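Local coordinates for bifunctional enzyme cysn/cysc (Mycobacterium tuberculosis, PDB 4BZP), which carries the APS kinase activity of sulfate assimilation, transferring a phosphate from ATP to the 3'-hydroxyl of adenosine-5'-phosphosulfate, at residues T11-S19 with C118-Y127. Sequence-based numbering, arbitrary orientation.
Sequences TGLSGSGKS and CERRDPKGLY. With ADP (adenosine-5'-diphosphate), chain C.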
# COMPACT_ATOMS: atom_id res chain seq x y z
N THR A 11 -17.51 -6.51 -6.65
CA THR A 11 -18.49 -5.40 -6.63
C THR A 11 -19.85 -6.02 -6.37
O THR A 11 -20.13 -7.14 -6.78
CB THR A 11 -18.43 -4.58 -7.94
OG1 THR A 11 -19.41 -3.52 -7.85
CG2 THR A 11 -18.68 -5.43 -9.17
N GLY A 12 -20.69 -5.30 -5.66
CA GLY A 12 -22.04 -5.72 -5.32
C GLY A 12 -22.53 -5.04 -4.08
O GLY A 12 -21.75 -4.48 -3.29
N LEU A 13 -23.83 -5.16 -3.84
CA LEU A 13 -24.46 -4.58 -2.72
C LEU A 13 -23.89 -5.04 -1.39
O LEU A 13 -23.33 -6.13 -1.27
CB LEU A 13 -25.96 -4.87 -2.73
CG LEU A 13 -26.73 -4.32 -3.92
CD1 LEU A 13 -28.18 -4.80 -3.86
CD2 LEU A 13 -26.73 -2.81 -3.96
N SER A 14 -24.04 -4.24 -0.35
CA SER A 14 -23.76 -4.69 1.01
C SER A 14 -24.49 -6.00 1.27
O SER A 14 -25.68 -6.11 0.99
CB SER A 14 -24.21 -3.65 2.03
OG SER A 14 -23.88 -4.01 3.33
N GLY A 15 -23.78 -7.00 1.75
CA GLY A 15 -24.36 -8.30 2.09
C GLY A 15 -24.53 -9.23 0.90
O GLY A 15 -25.13 -10.29 1.09
N SER A 16 -23.96 -8.92 -0.23
CA SER A 16 -24.04 -9.80 -1.39
C SER A 16 -23.10 -10.96 -1.39
O SER A 16 -23.30 -11.93 -2.15
CB SER A 16 -23.90 -8.98 -2.68
OG SER A 16 -22.65 -8.33 -2.77
N GLY A 17 -22.11 -10.91 -0.50
CA GLY A 17 -21.18 -12.02 -0.32
C GLY A 17 -19.75 -11.76 -0.68
O GLY A 17 -18.96 -12.70 -0.74
N LYS A 18 -19.36 -10.53 -0.97
CA LYS A 18 -18.01 -10.23 -1.40
C LYS A 18 -16.94 -10.65 -0.42
O LYS A 18 -15.98 -11.34 -0.80
CB LYS A 18 -17.88 -8.71 -1.64
CG LYS A 18 -18.87 -8.10 -2.64
CD LYS A 18 -18.73 -6.55 -2.72
CE LYS A 18 -18.99 -5.80 -1.44
NZ LYS A 18 -20.41 -5.86 -1.05
N SER A 19 -17.10 -10.26 0.83
CA SER A 19 -16.08 -10.61 1.83
C SER A 19 -16.11 -12.10 2.13
O SER A 19 -15.04 -12.67 2.30
CB SER A 19 -16.22 -9.79 3.10
OG SER A 19 -17.44 -10.02 3.76
N CYS A 118 -30.04 -9.56 0.07
CA CYS A 118 -28.99 -8.91 0.89
C CYS A 118 -29.53 -8.37 2.18
O CYS A 118 -28.89 -8.48 3.25
CB CYS A 118 -28.37 -7.75 0.11
SG CYS A 118 -27.38 -8.22 -1.36
N GLU A 119 -30.69 -7.75 2.09
CA GLU A 119 -31.34 -7.19 3.26
C GLU A 119 -31.79 -8.28 4.23
O GLU A 119 -31.70 -8.06 5.46
CB GLU A 119 -32.50 -6.27 2.87
CG GLU A 119 -33.13 -5.62 4.10
CD GLU A 119 -33.88 -4.36 3.76
OE1 GLU A 119 -34.23 -4.14 2.60
OE2 GLU A 119 -34.09 -3.55 4.71
N ARG A 120 -32.27 -9.41 3.74
CA ARG A 120 -32.56 -10.51 4.67
C ARG A 120 -31.32 -11.09 5.34
O ARG A 120 -31.37 -11.40 6.55
CB ARG A 120 -33.31 -11.63 3.99
CG ARG A 120 -33.64 -12.77 4.96
CD ARG A 120 -34.53 -12.35 6.14
NE ARG A 120 -34.72 -13.38 7.19
CZ ARG A 120 -33.94 -13.54 8.26
NH1 ARG A 120 -32.85 -12.81 8.48
NH2 ARG A 120 -34.23 -14.51 9.12
N ARG A 121 -30.19 -11.08 4.65
CA ARG A 121 -28.93 -11.48 5.25
C ARG A 121 -28.52 -10.47 6.36
O ARG A 121 -28.28 -10.83 7.54
CB ARG A 121 -27.86 -11.61 4.15
CG ARG A 121 -28.04 -12.80 3.22
CD ARG A 121 -27.20 -12.55 1.98
NE ARG A 121 -27.21 -13.72 1.12
CZ ARG A 121 -26.44 -13.84 0.06
NH1 ARG A 121 -25.51 -12.94 -0.19
NH2 ARG A 121 -26.50 -14.93 -0.71
N ASP A 122 -28.34 -9.21 5.95
CA ASP A 122 -27.98 -8.11 6.87
C ASP A 122 -27.04 -8.52 8.03
O ASP A 122 -27.36 -8.29 9.19
CB ASP A 122 -29.22 -7.40 7.39
CG ASP A 122 -28.91 -6.03 7.98
OD1 ASP A 122 -27.91 -5.45 7.62
OD2 ASP A 122 -29.71 -5.58 8.83
N PRO A 123 -25.87 -9.08 7.73
CA PRO A 123 -25.02 -9.72 8.73
C PRO A 123 -24.49 -8.82 9.82
O PRO A 123 -24.24 -9.27 10.94
CB PRO A 123 -23.90 -10.27 7.85
CG PRO A 123 -23.85 -9.42 6.72
CD PRO A 123 -25.30 -9.28 6.39
N LYS A 124 -24.39 -7.52 9.52
CA LYS A 124 -23.83 -6.53 10.42
C LYS A 124 -24.88 -5.51 10.85
O LYS A 124 -24.52 -4.55 11.51
CB LYS A 124 -22.65 -5.78 9.73
CG LYS A 124 -21.49 -6.70 9.42
CD LYS A 124 -20.38 -5.93 8.70
CE LYS A 124 -19.19 -6.81 8.39
NZ LYS A 124 -19.50 -7.73 7.24
N GLY A 125 -26.15 -5.73 10.49
CA GLY A 125 -27.21 -4.80 10.87
C GLY A 125 -27.17 -3.46 10.19
O GLY A 125 -27.84 -2.53 10.61
N LEU A 126 -26.41 -3.31 9.11
CA LEU A 126 -26.31 -2.05 8.38
C LEU A 126 -27.63 -1.74 7.68
O LEU A 126 -28.02 -0.56 7.61
CB LEU A 126 -25.19 -2.16 7.31
CG LEU A 126 -23.81 -2.32 7.93
CD1 LEU A 126 -22.83 -2.54 6.78
CD2 LEU A 126 -23.40 -1.13 8.80
N TYR A 127 -28.34 -2.72 7.13
CA TYR A 127 -29.66 -2.45 6.51
C TYR A 127 -30.61 -1.98 7.59
O TYR A 127 -31.38 -1.05 7.34
CB TYR A 127 -30.25 -3.67 5.77
CG TYR A 127 -29.59 -3.90 4.43
CD1 TYR A 127 -28.48 -4.69 4.34
CD2 TYR A 127 -30.10 -3.35 3.27
CE1 TYR A 127 -27.85 -4.90 3.10
CE2 TYR A 127 -29.52 -3.52 2.05
CZ TYR A 127 -28.38 -4.32 1.96
OH TYR A 127 -27.76 -4.44 0.73
PB ADP C . -20.49 -8.31 1.61
O1B ADP C . -21.10 -7.09 2.38
O2B ADP C . -20.72 -8.24 0.13
O3B ADP C . -19.09 -8.59 2.04
PA ADP C . -21.07 -10.78 3.07
O1A ADP C . -20.88 -10.25 4.43
O2A ADP C . -19.95 -11.61 2.49
O3A ADP C . -21.38 -9.57 2.09
O5' ADP C . -22.41 -11.64 2.89
C5' ADP C . -23.54 -11.36 3.69
C4' ADP C . -23.89 -12.67 4.41
O4' ADP C . -24.61 -13.48 3.51
C3' ADP C . -22.75 -13.51 5.00
O3' ADP C . -22.79 -13.43 6.40
C2' ADP C . -23.13 -14.91 4.66
O2' ADP C . -23.57 -15.54 5.89
C1' ADP C . -24.29 -14.84 3.71
N9 ADP C . -23.92 -15.37 2.38
C8 ADP C . -23.10 -14.72 1.50
N7 ADP C . -22.93 -15.41 0.36
C5 ADP C . -23.70 -16.54 0.52
C6 ADP C . -23.93 -17.68 -0.32
N6 ADP C . -23.39 -17.79 -1.55
N1 ADP C . -24.74 -18.62 0.22
C2 ADP C . -25.28 -18.51 1.43
N3 ADP C . -25.09 -17.48 2.30
C4 ADP C . -24.26 -16.52 1.85
O HOH W 1 -24.38 -14.82 -2.80
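Tyr127 and Arg121 grip three backbone carbonyls, Ser14, Gly15 and Ser16, of the loop 11-19. Tyr127 OH donates to Ser14 O at 2.7 Å, with the oxygen at the ring's edge. Arg121 NH1 gives a straight bond (161°) to Gly15 O at 3.0 Å, along an in-plane lone pair, and a weak one to Ser16 O at 3.1 Å. A water bridges Ser16 O and Arg121 NH2. The arginine chain, extended from CG to NE (chi3 174°), runs beside the ribose and lays one guanidinium face against the adenine, ADP C8 lying 3.4 Å above its plane.

Van der Waals contacts accompany these bonds: Cys118 SG lies 3.9 Å from Leu13 CB and 3.8 Å from Ser16 CB, and Leu126 CD1 touches Ser14 OG. Asp122, just past helix 115-121, accepts from Tyr127 N through OD1, tying the connecting turn to helix 126-131.

The amides of Gly15, Gly17, Lys18 and Ser19 and the bent chain of Lys18 hold the beta-phosphate, Lys18 NZ reaching ADP O2B at 2.7 Å. Strand, glycine-rich loop and helix form the Walker A P-loop of a P-loop kinase, here contacted by the segment that also contributes Arg121 and Pro123 to the ADP pocket.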